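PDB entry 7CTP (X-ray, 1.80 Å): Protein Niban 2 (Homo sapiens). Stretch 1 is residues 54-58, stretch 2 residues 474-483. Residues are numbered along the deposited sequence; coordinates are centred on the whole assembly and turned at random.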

# COMPACT_ATOMS: atom_id res chain seq x y z
N GLN A 54 -20.78 -4.76 -9.97
CA GLN A 54 -19.89 -4.94 -11.10
C GLN A 54 -19.51 -3.58 -11.68
O GLN A 54 -20.32 -2.65 -11.71
N ALA A 55 -18.26 -3.47 -12.11
CA ALA A 55 -17.80 -2.23 -12.72
C ALA A 55 -18.33 -2.12 -14.14
O ALA A 55 -18.77 -3.10 -14.75
N GLN A 56 -18.29 -0.90 -14.67
CA GLN A 56 -18.67 -0.67 -16.06
C GLN A 56 -17.51 -0.95 -17.00
O GLN A 56 -17.70 -1.51 -18.08
N LEU A 57 -16.30 -0.56 -16.60
CA LEU A 57 -15.13 -0.90 -17.39
C LEU A 57 -14.81 -2.38 -17.22
O LEU A 57 -15.16 -3.01 -16.21
N LEU A 58 -14.16 -2.95 -18.23
CA LEU A 58 -13.65 -4.30 -18.13
C LEU A 58 -12.30 -4.27 -17.42
O LEU A 58 -11.60 -3.26 -17.42
N ARG A 474 -17.74 5.70 -25.85
CA ARG A 474 -18.36 4.69 -24.99
C ARG A 474 -17.49 4.39 -23.78
O ARG A 474 -18.00 4.20 -22.67
N VAL A 475 -16.17 4.30 -23.98
CA VAL A 475 -15.27 3.99 -22.87
C VAL A 475 -15.21 5.16 -21.90
O VAL A 475 -15.14 4.97 -20.68
N LEU A 476 -15.27 6.39 -22.42
CA LEU A 476 -15.26 7.56 -21.55
C LEU A 476 -16.48 7.59 -20.62
O LEU A 476 -16.37 7.99 -19.46
N LYS A 477 -17.65 7.17 -21.12
CA LYS A 477 -18.82 7.15 -20.24
C LYS A 477 -18.69 6.06 -19.18
O LYS A 477 -19.05 6.29 -18.01
N LYS A 478 -18.16 4.90 -19.55
CA LYS A 478 -17.88 3.87 -18.54
C LYS A 478 -16.84 4.37 -17.55
O LYS A 478 -16.95 4.13 -16.34
N TYR A 479 -15.81 5.07 -18.04
CA TYR A 479 -14.79 5.60 -17.15
C TYR A 479 -15.38 6.57 -16.13
O TYR A 479 -15.06 6.51 -14.94
N ASP A 480 -16.22 7.50 -16.59
CA ASP A 480 -16.77 8.52 -15.70
C ASP A 480 -17.63 7.89 -14.61
O ASP A 480 -17.62 8.35 -13.46
N TYR A 481 -18.38 6.85 -14.96
CA TYR A 481 -19.17 6.14 -13.96
C TYR A 481 -18.27 5.45 -12.94
O TYR A 481 -18.46 5.60 -11.73
N ASP A 482 -17.28 4.70 -13.41
CA ASP A 482 -16.42 3.95 -12.51
C ASP A 482 -15.57 4.87 -11.65
O ASP A 482 -15.32 4.57 -10.47
N SER A 483 -15.12 5.99 -12.22
CA SER A 483 -14.32 6.95 -11.46
C SER A 483 -15.08 7.46 -10.25
O SER A 483 -14.53 7.58 -9.15

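Residues 54-58 form an irregular segment that lies against one side of the helix containing residues 474-483. The nearest CA atoms across the stretches are those of Gln56 and Lys478, 5.2 Å apart.

Asp482 is the polar anchor. It points toward the loop with chi1 m (-81°) and chi2 near 0°, and its carboxylate accepts two backbone hydrogen bonds. Gln56 N donates to Asp482 OD1 at 2.9 Å, and Leu57 N donates to Asp482 OD2 at 2.8 Å. Both are nearly straight, at 167° and 165°. Two successive amides of a segment with no regular secondary structure are thus satisfied by one buried side chain. Ala55 CB packs 3.6 Å from Asp482 OD2.

Gln56 also points toward the helix, with chi1 m. Its CG lies 3.3 Å from Tyr481 CD1, and its NE2 sits over one face of the Tyr481 ring. Tyr481 is chi1 t. Lys478 is m, t, t, m; its CD comes 3.6 Å from Gln56 O, and its NZ makes no hydrogen bond to the loop.

Leu57 (m, t) supplies the apolar part. Its CD2 lies 4.0 Å from Val475 CG1 and 3.7 Å from Lys478 CB. Its CD1 is 4.1 Å from CD2 of Tyr479 (chi1 t), whose OH is hydrogen-bonded elsewhere in the structure.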

# COMPACT_ATOMS: atom_id res chain seq x y z
CB GLN A 54 -20.54 -5.81 -12.18
CG GLN A 54 -19.61 -6.14 -13.34
CD GLN A 54 -19.86 -7.52 -13.92
OE1 GLN A 54 -19.38 -8.53 -13.41
NE2 GLN A 54 -20.61 -7.57 -15.02
CB ALA A 55 -16.27 -2.17 -12.72
CB GLN A 56 -19.17 0.76 -16.24
CG GLN A 56 -20.32 1.12 -15.32
CD GLN A 56 -21.65 1.10 -16.02
OE1 GLN A 56 -21.86 0.33 -16.95
NE2 GLN A 56 -22.56 1.97 -15.58
CB LEU A 57 -13.92 -0.05 -16.98
CG LEU A 57 -13.95 1.44 -17.33
CD1 LEU A 57 -12.80 2.19 -16.67
CD2 LEU A 57 -13.91 1.62 -18.83
CB LEU A 58 -13.50 -4.93 -19.51
CG LEU A 58 -14.77 -4.92 -20.36
CD1 LEU A 58 -14.50 -5.60 -21.68
CD2 LEU A 58 -15.91 -5.61 -19.61
CB ARG A 474 -18.61 3.40 -25.76
CG ARG A 474 -19.90 3.38 -26.56
CD ARG A 474 -20.00 2.11 -27.39
NE ARG A 474 -20.21 0.91 -26.57
CZ ARG A 474 -19.80 -0.31 -26.91
NH1 ARG A 474 -19.15 -0.49 -28.06
NH2 ARG A 474 -20.03 -1.34 -26.11
CB VAL A 475 -13.89 3.60 -23.41
CG1 VAL A 475 -12.89 3.38 -22.27
CG2 VAL A 475 -14.00 2.34 -24.26
CB LEU A 476 -15.20 8.84 -22.39
CG LEU A 476 -13.88 9.13 -23.11
CD1 LEU A 476 -14.05 10.32 -24.05
CD2 LEU A 476 -12.73 9.38 -22.12
CB LYS A 477 -20.12 6.98 -21.04
CG LYS A 477 -20.32 8.09 -22.08
CD LYS A 477 -21.77 8.49 -22.33
CE LYS A 477 -21.84 9.59 -23.40
NZ LYS A 477 -21.56 9.10 -24.79
CB LYS A 478 -17.42 2.58 -19.21
CG LYS A 478 -18.45 1.95 -20.16
CD LYS A 478 -17.85 0.76 -20.90
CE LYS A 478 -18.81 0.21 -21.96
NZ LYS A 478 -20.01 -0.42 -21.34
CB TYR A 479 -13.68 6.30 -17.95
CG TYR A 479 -12.61 6.88 -17.05
CD1 TYR A 479 -12.73 8.17 -16.53
CD2 TYR A 479 -11.50 6.13 -16.70
CE1 TYR A 479 -11.76 8.69 -15.68
CE2 TYR A 479 -10.52 6.64 -15.86
CZ TYR A 479 -10.66 7.91 -15.36
OH TYR A 479 -9.68 8.40 -14.52
CB ASP A 480 -17.57 9.55 -16.50
CG ASP A 480 -16.69 10.40 -17.38
OD1 ASP A 480 -15.48 10.50 -17.10
OD2 ASP A 480 -17.22 10.97 -18.36
CB TYR A 481 -20.09 5.12 -14.64
CG TYR A 481 -21.09 4.46 -13.72
CD1 TYR A 481 -20.73 3.38 -12.92
CD2 TYR A 481 -22.41 4.89 -13.66
CE1 TYR A 481 -21.65 2.76 -12.09
CE2 TYR A 481 -23.33 4.28 -12.83
CZ TYR A 481 -22.94 3.21 -12.05
OH TYR A 481 -23.86 2.59 -11.22
CB ASP A 482 -15.51 3.01 -13.30
CG ASP A 482 -16.22 1.74 -13.71
OD1 ASP A 482 -17.41 1.58 -13.38
OD2 ASP A 482 -15.55 0.91 -14.36
CB SER A 483 -13.89 8.10 -12.37
OG SER A 483 -13.49 9.24 -11.61